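Local structure of chorismate mutase and shikimate 5-dehydrogenase fusion protein (Clostridium acetobutylicum, 3FBT) at residues N103-G108 with L237-S242; Q243-E248 with I254-I259; I107-M112 with L138-D143. The protein probably catalyses, through this shikimate dehydrogenase part of a fusion with chorismate mutase, the reversible NADPH-linked reduction of 3-dehydroshikimate to shikimate on the way to chorismate. All blocks are in the same frame, centred on the assembly; numbering follows the deposited sequence.

Contact 1: residues N103-G108 with L237-S242. With SO4 (sulfate ion), chain G.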
# COMPACT_ATOMS: atom_id res chain seq x y z
N ASN A 103 9.61 -18.50 7.89
CA ASN A 103 8.99 -19.44 7.03
C ASN A 103 7.78 -19.97 7.70
O ASN A 103 7.90 -20.77 8.61
CB ASN A 103 9.94 -20.60 6.71
CG ASN A 103 9.38 -21.47 5.60
OD1 ASN A 103 8.32 -22.01 5.73
ND2 ASN A 103 10.05 -21.48 4.47
N THR A 104 6.60 -19.55 7.24
CA THR A 104 5.35 -20.01 7.85
C THR A 104 4.63 -21.11 7.03
O THR A 104 3.59 -21.54 7.44
CB THR A 104 4.37 -18.82 7.98
OG1 THR A 104 4.15 -18.35 6.68
CG2 THR A 104 5.01 -17.66 8.86
N ASP A 105 5.19 -21.58 5.90
CA ASP A 105 4.74 -22.88 5.31
C ASP A 105 4.95 -24.05 6.29
O ASP A 105 4.07 -24.94 6.43
CB ASP A 105 5.52 -23.20 4.03
CG ASP A 105 5.17 -22.23 2.89
OD1 ASP A 105 3.98 -21.82 2.83
OD2 ASP A 105 6.08 -21.83 2.12
N TYR A 106 6.13 -24.08 6.90
CA TYR A 106 6.48 -25.09 7.93
C TYR A 106 5.41 -25.10 9.02
O TYR A 106 4.90 -26.18 9.43
CB TYR A 106 7.83 -24.71 8.53
CG TYR A 106 8.31 -25.67 9.60
CD1 TYR A 106 9.18 -26.68 9.30
CD2 TYR A 106 7.85 -25.56 10.94
CE1 TYR A 106 9.64 -27.58 10.26
CE2 TYR A 106 8.28 -26.48 11.94
CZ TYR A 106 9.17 -27.50 11.57
OH TYR A 106 9.66 -28.43 12.51
N ILE A 107 5.00 -23.90 9.46
CA ILE A 107 4.07 -23.80 10.61
C ILE A 107 2.71 -24.22 10.13
O ILE A 107 1.98 -24.95 10.78
CB ILE A 107 4.00 -22.35 11.14
CG1 ILE A 107 5.39 -21.89 11.55
CG2 ILE A 107 3.06 -22.28 12.34
CD1 ILE A 107 5.43 -20.61 12.42
N GLY A 108 2.33 -23.72 8.95
CA GLY A 108 1.02 -24.12 8.40
C GLY A 108 0.91 -25.66 8.23
O GLY A 108 -0.17 -26.25 8.43
N LEU A 237 -6.28 -26.84 2.62
CA LEU A 237 -6.96 -25.61 3.06
C LEU A 237 -6.56 -25.14 4.46
O LEU A 237 -6.25 -23.95 4.67
CB LEU A 237 -8.46 -25.73 2.92
CG LEU A 237 -9.30 -24.49 3.12
CD1 LEU A 237 -8.71 -23.26 2.34
CD2 LEU A 237 -10.70 -24.87 2.62
N TYR A 238 -6.47 -26.07 5.41
CA TYR A 238 -6.10 -25.68 6.72
C TYR A 238 -4.67 -25.11 6.76
O TYR A 238 -4.35 -24.25 7.56
CB TYR A 238 -6.26 -26.85 7.70
CG TYR A 238 -6.42 -26.35 9.10
CD1 TYR A 238 -7.64 -25.82 9.52
CD2 TYR A 238 -5.35 -26.35 9.96
CE1 TYR A 238 -7.77 -25.29 10.80
CE2 TYR A 238 -5.47 -25.85 11.27
CZ TYR A 238 -6.68 -25.32 11.67
OH TYR A 238 -6.79 -24.83 12.97
N MET A 239 -3.79 -25.63 5.91
CA MET A 239 -2.46 -25.13 5.85
C MET A 239 -2.48 -23.68 5.33
O MET A 239 -1.85 -22.84 5.89
CB MET A 239 -1.59 -26.03 4.93
CG MET A 239 -0.11 -25.54 4.76
SD MET A 239 0.87 -26.76 3.75
CE MET A 239 2.45 -25.94 3.57
N LEU A 240 -3.17 -23.42 4.22
CA LEU A 240 -3.27 -22.09 3.69
C LEU A 240 -3.77 -21.11 4.75
O LEU A 240 -3.21 -20.03 4.91
CB LEU A 240 -4.22 -22.08 2.51
CG LEU A 240 -4.34 -20.74 1.77
CD1 LEU A 240 -3.02 -20.39 1.01
CD2 LEU A 240 -5.52 -20.91 0.78
N VAL A 241 -4.84 -21.48 5.48
CA VAL A 241 -5.42 -20.59 6.46
C VAL A 241 -4.52 -20.42 7.59
O VAL A 241 -4.32 -19.29 8.05
CB VAL A 241 -6.84 -21.04 6.90
CG1 VAL A 241 -7.31 -20.23 8.10
CG2 VAL A 241 -7.76 -20.85 5.72
N SER A 242 -3.83 -21.47 8.00
CA SER A 242 -2.85 -21.34 9.12
C SER A 242 -1.59 -20.61 8.78
O SER A 242 -0.99 -19.95 9.63
CB SER A 242 -2.44 -22.72 9.66
OG SER A 242 -3.65 -23.38 10.04
S SO4 G . 9.36 -19.85 11.56
O1 SO4 G . 9.48 -21.32 11.42
O2 SO4 G . 10.14 -19.24 10.49
O3 SO4 G . 7.90 -19.63 11.50
O4 SO4 G . 9.64 -19.31 12.90
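Met239 and Gly108 meet where the two helices that link the domains of a shikimate dehydrogenase pass each other, beside the cleft between the substrate-binding domain and the Rossmann-type NADP domain. The backbones come very close here, with Gly108 CA only 4.4 Å from Met239 CA; Gly108, with no side chain, lets them approach this closely. Met239 supplies most of the remaining side-chain contact. Its CG stands anti to the backbone N (chi1 178°) and the chain stays extended to its end, so the side chain runs alongside helix 105-115. CG rests on Gly108 C at 3.6 Å, while one turn back the terminal CE reaches Asp105 O at 3.4 Å and touches CB of the same residue. Asp105 itself turns its carboxylate off toward Asn90; both are predicted to bind shikimate, so the methionine methyl touches the backbone and CB of a residue that probably binds the substrate. Leu213, a predicted NADP(+) contact, also touches Met239. The start of helix 105-115 is capped by Asn103, whose OD1 takes a nearly straight bond from Tyr106 N, and whose own backbone N gives one to O2 of a sulfate ion, probably from the crystallisation liquor. On the other helix, Ser242 presents CB to Gly108 CA at 3.9 Å. Its hydroxyl folds back instead, donating to Tyr238 O over 2.7 Å from the face of that carbonyl opposite the one used by Ser242 N.

Contact 2: residues Q243-E248 with I254-I259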
# COMPACT_ATOMS: atom_id res chain seq x y z
N GLN A 243 -1.07 -20.85 7.58
CA GLN A 243 0.09 -20.08 7.17
C GLN A 243 -0.27 -18.59 7.14
O GLN A 243 0.51 -17.79 7.55
CB GLN A 243 0.67 -20.56 5.84
CG GLN A 243 1.89 -19.82 5.40
CD GLN A 243 1.53 -18.67 4.41
OE1 GLN A 243 1.69 -17.46 4.71
NE2 GLN A 243 1.08 -19.05 3.23
N ALA A 244 -1.43 -18.22 6.67
CA ALA A 244 -1.72 -16.79 6.66
C ALA A 244 -1.85 -16.21 8.14
O ALA A 244 -1.31 -15.12 8.46
CB ALA A 244 -2.97 -16.57 5.84
N ALA A 245 -2.55 -16.95 9.03
CA ALA A 245 -2.65 -16.57 10.47
C ALA A 245 -1.27 -16.39 11.07
O ALA A 245 -0.92 -15.39 11.78
CB ALA A 245 -3.49 -17.65 11.30
N ALA A 246 -0.42 -17.34 10.77
CA ALA A 246 0.91 -17.25 11.35
C ALA A 246 1.71 -16.03 10.80
O ALA A 246 2.53 -15.48 11.49
CB ALA A 246 1.70 -18.59 11.19
N SER A 247 1.51 -15.66 9.54
CA SER A 247 2.23 -14.50 9.06
C SER A 247 1.78 -13.30 9.84
O SER A 247 2.61 -12.44 10.18
CB SER A 247 2.06 -14.29 7.51
OG SER A 247 2.62 -15.44 6.86
N GLU A 248 0.46 -13.23 10.06
CA GLU A 248 -0.15 -12.03 10.63
C GLU A 248 0.30 -11.93 12.08
O GLU A 248 0.45 -10.80 12.60
CB GLU A 248 -1.67 -12.08 10.60
CG GLU A 248 -2.31 -11.83 9.24
CD GLU A 248 -2.02 -10.45 8.66
OE1 GLU A 248 -1.63 -9.51 9.42
OE2 GLU A 248 -2.18 -10.31 7.42
N ILE A 254 0.90 -10.54 17.45
CA ILE A 254 -0.34 -10.95 18.14
C ILE A 254 -0.44 -12.49 18.11
O ILE A 254 0.37 -13.13 17.46
CB ILE A 254 -1.61 -10.39 17.41
CG1 ILE A 254 -1.59 -10.71 15.90
CG2 ILE A 254 -1.78 -8.89 17.63
CD1 ILE A 254 -2.97 -10.51 15.19
N SER A 255 -1.49 -13.06 18.72
CA SER A 255 -1.79 -14.48 18.58
C SER A 255 -3.18 -14.59 18.10
O SER A 255 -4.04 -13.91 18.62
CB SER A 255 -1.68 -15.20 19.92
OG SER A 255 -0.45 -14.83 20.47
N ILE A 256 -3.42 -15.44 17.11
CA ILE A 256 -4.73 -15.57 16.51
C ILE A 256 -5.35 -16.89 16.95
O ILE A 256 -4.73 -17.91 16.79
CB ILE A 256 -4.62 -15.51 14.99
CG1 ILE A 256 -4.05 -14.13 14.59
CG2 ILE A 256 -5.96 -15.71 14.34
CD1 ILE A 256 -3.98 -13.96 13.15
N ASP A 257 -6.55 -16.83 17.53
CA ASP A 257 -7.21 -17.97 18.17
C ASP A 257 -7.34 -19.07 17.18
O ASP A 257 -7.62 -18.83 16.00
CB ASP A 257 -8.62 -17.56 18.66
CG ASP A 257 -8.60 -16.84 19.99
OD1 ASP A 257 -7.54 -16.92 20.68
OD2 ASP A 257 -9.63 -16.17 20.37
N GLU A 258 -7.15 -20.31 17.61
CA GLU A 258 -7.51 -21.42 16.74
C GLU A 258 -8.94 -21.28 16.22
O GLU A 258 -9.27 -21.80 15.14
CB GLU A 258 -7.39 -22.72 17.48
CG GLU A 258 -7.95 -23.86 16.66
CD GLU A 258 -7.49 -25.18 17.24
OE1 GLU A 258 -6.66 -25.13 18.21
OE2 GLU A 258 -7.92 -26.24 16.72
N ILE A 259 -9.76 -20.57 17.00
CA ILE A 259 -11.19 -20.33 16.73
C ILE A 259 -11.42 -19.45 15.50
O ILE A 259 -12.28 -19.70 14.68
CB ILE A 259 -11.78 -19.51 17.91
CG1 ILE A 259 -11.64 -20.26 19.24
CG2 ILE A 259 -13.14 -18.94 17.57
CD1 ILE A 259 -12.13 -21.71 19.21
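Ile256 points its side chain at helix 237-252 and Ala245 points back at it, and the rest of the contact is arranged about this pair. CG1 of the isoleucine lies anti to the carbonyl carbon (chi1 -62°) and the chain is extended beyond it, which carries CD1 onto the helix surface between two residues one turn apart. There the methyl sits 3.6 Å from Ala245 O. The two side chains themselves meet at 4.2 Å, Ala245 CB to Ile256 CD1. Glu248 offers its aliphatic root to the same methyl, with CB 3.9 Å from Ile256 CD1, while its chain bends at chi2 and leads the carboxylate away to His24, which hydrogen-bonds OE2. Ile254 meets the last residue of 243-248, its CG1 3.9 Å from Glu248 O; CG1 is held between the backbone N and the carbonyl carbon (chi1 51°), a crowded position for a beta-branched residue. No hydrogen bond joins the two segments, though Ile256 N is tied to Glu249 OE1 on the next part of the helix. Ile27 of helix 19-31 also touches Ile256, so the side chain is buried between helices. This is the connection between two successive helices, packed by its alternate isoleucines: the extended segment lays Ile254 and Ile256 against the helix it has just left and leads to helix 258-273, the C-terminal helix of the shikimate dehydrogenase part.

Contact 3: residues I107-M112 with L138-D143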
# COMPACT_ATOMS: atom_id res chain seq x y z
N ILE A 107 5.00 -23.90 9.46
CA ILE A 107 4.07 -23.80 10.61
C ILE A 107 2.71 -24.22 10.13
O ILE A 107 1.98 -24.95 10.78
CB ILE A 107 4.00 -22.35 11.14
CG1 ILE A 107 5.39 -21.89 11.55
CG2 ILE A 107 3.06 -22.28 12.34
CD1 ILE A 107 5.43 -20.61 12.42
N GLY A 108 2.33 -23.72 8.95
CA GLY A 108 1.02 -24.12 8.40
C GLY A 108 0.91 -25.66 8.23
O GLY A 108 -0.17 -26.25 8.43
N PHE A 109 1.97 -26.28 7.77
CA PHE A 109 1.90 -27.69 7.42
C PHE A 109 1.67 -28.48 8.75
O PHE A 109 0.78 -29.30 8.85
CB PHE A 109 3.21 -28.15 6.77
CG PHE A 109 3.22 -29.63 6.38
CD1 PHE A 109 2.37 -30.12 5.41
CD2 PHE A 109 4.01 -30.52 7.06
CE1 PHE A 109 2.37 -31.47 5.08
CE2 PHE A 109 4.01 -31.88 6.74
CZ PHE A 109 3.18 -32.34 5.75
N GLY A 110 2.41 -28.12 9.78
CA GLY A 110 2.22 -28.73 11.09
C GLY A 110 0.81 -28.52 11.64
O GLY A 110 0.28 -29.42 12.30
N LYS A 111 0.19 -27.36 11.38
CA LYS A 111 -1.13 -27.16 11.97
C LYS A 111 -2.13 -28.07 11.30
O LYS A 111 -3.13 -28.52 11.91
CB LYS A 111 -1.60 -25.70 11.91
CG LYS A 111 -0.72 -24.69 12.67
CD LYS A 111 -1.06 -24.47 14.13
CE LYS A 111 0.14 -23.72 14.86
NZ LYS A 111 -0.01 -23.43 16.34
N MET A 112 -1.90 -28.31 10.00
CA MET A 112 -2.77 -29.14 9.21
C MET A 112 -2.76 -30.65 9.68
O MET A 112 -3.81 -31.30 9.79
CB MET A 112 -2.41 -28.99 7.75
CG MET A 112 -3.36 -29.70 6.79
SD MET A 112 -2.71 -29.94 5.08
CE MET A 112 -1.02 -30.17 5.25
N LEU A 138 9.68 -31.40 4.26
CA LEU A 138 10.77 -32.34 4.59
C LEU A 138 11.48 -31.93 5.88
O LEU A 138 11.81 -32.78 6.71
CB LEU A 138 11.81 -32.39 3.45
CG LEU A 138 11.31 -32.98 2.12
CD1 LEU A 138 12.22 -32.64 0.91
CD2 LEU A 138 11.04 -34.53 2.21
N GLN A 139 11.70 -30.63 6.11
CA GLN A 139 12.25 -30.22 7.40
C GLN A 139 11.30 -30.61 8.54
O GLN A 139 11.75 -31.11 9.58
CB GLN A 139 12.52 -28.73 7.45
CG GLN A 139 13.22 -28.35 8.69
CD GLN A 139 14.61 -28.92 8.68
OE1 GLN A 139 15.23 -29.04 7.62
NE2 GLN A 139 15.11 -29.30 9.86
N TYR A 140 10.00 -30.35 8.35
CA TYR A 140 9.06 -30.73 9.40
C TYR A 140 9.05 -32.24 9.72
O TYR A 140 9.13 -32.59 10.89
CB TYR A 140 7.66 -30.28 9.03
CG TYR A 140 6.64 -30.53 10.10
CD1 TYR A 140 6.38 -29.56 11.12
CD2 TYR A 140 5.93 -31.69 10.11
CE1 TYR A 140 5.44 -29.80 12.13
CE2 TYR A 140 4.98 -31.96 11.13
CZ TYR A 140 4.73 -31.03 12.10
OH TYR A 140 3.75 -31.35 13.02
N LEU A 141 8.96 -33.11 8.70
CA LEU A 141 8.91 -34.56 8.90
C LEU A 141 10.11 -35.08 9.69
O LEU A 141 9.99 -35.93 10.60
CB LEU A 141 8.86 -35.32 7.58
CG LEU A 141 7.74 -35.04 6.61
CD1 LEU A 141 8.03 -35.73 5.26
CD2 LEU A 141 6.37 -35.44 7.22
N LYS A 142 11.24 -34.54 9.36
CA LYS A 142 12.46 -34.88 9.99
C LYS A 142 12.51 -34.29 11.43
O LYS A 142 12.95 -34.97 12.36
CB LYS A 142 13.59 -34.32 9.16
CG LYS A 142 14.76 -34.02 10.00
CD LYS A 142 16.05 -33.87 9.15
CE LYS A 142 17.28 -33.93 10.06
NZ LYS A 142 17.32 -32.69 10.91
N ASP A 143 12.09 -33.04 11.60
CA ASP A 143 12.04 -32.47 12.93
C ASP A 143 11.14 -33.30 13.81
O ASP A 143 11.33 -33.27 15.00
CB ASP A 143 11.52 -31.03 12.95
CG ASP A 143 12.53 -30.08 12.50
OD1 ASP A 143 13.73 -30.47 12.48
OD2 ASP A 143 12.14 -28.94 12.16
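Phe109 and Tyr140 form an aromatic pair between helix 105-115 and helix 134-143. Ahead of them in the segment, Ile107 turns its side chain away, toward Ala246 of helix 237-252. Phe109 points across the gap: with CG anti to the backbone N (chi1 180°), the ring is carried out so that its edge is directed at the face of Tyr140. This is an offset edge-to-face stack, planes at 86° and centroids 5.6 Å apart, in which Phe109 CD2 comes 3.8 Å from Tyr140 CD2. The same edge, a little farther round at CE2, meets CD2 of Leu141 at 4.3 Å. Helix 134-143 follows the strand and glycine-rich turn of a Rossmann-type NADP-binding domain, and Leu141 also packs on strand 124-128, so the phenylalanine joins the linking helix to the helical layer over the parallel sheet. Phe109 also touches Leu213, predicted to contact NADP(+). Next comes Gly110, over which the outer part of the Tyr140 ring lies: Gly110 CA is 3.5 Å from CE1 and 3.6 Å from OH, and its N stands above the ring plane near the rim. With no side chain on Gly110, the ring can lie directly on the backbone, although the axes of segments 107-112 and 138-143 are 10.0 Å apart at closest and cross at -55°. Tyr140 is further packed by Tyr106, whose ring meets it edge-to-face. Lys111 sends its side chain the other way, to Tyr238 and Ser242 of helix 237-252.

Helix 105-115 serves contacts 1 and 3 with different sides, sharing Ile107 and Gly108, whereas helix 237-252 serves contacts 1 and 2 in succession. All three are buried. Contact 1 lies nearest the middle of the chain, about 6 Å from its centre, against about 10 Å for contact 3 and about 15 Å for contact 2. Glycine brings backbone close to partner in both 1 and 3, but an extended methionine fills the former and aromatic rings the latter; contact 2 relies on aliphatic isoleucines. Polar links join them: Thr104 OG1 to Ser247 OG between 1 and 2, and Tyr106 OH to Asp143 OD2 between 1 and 3.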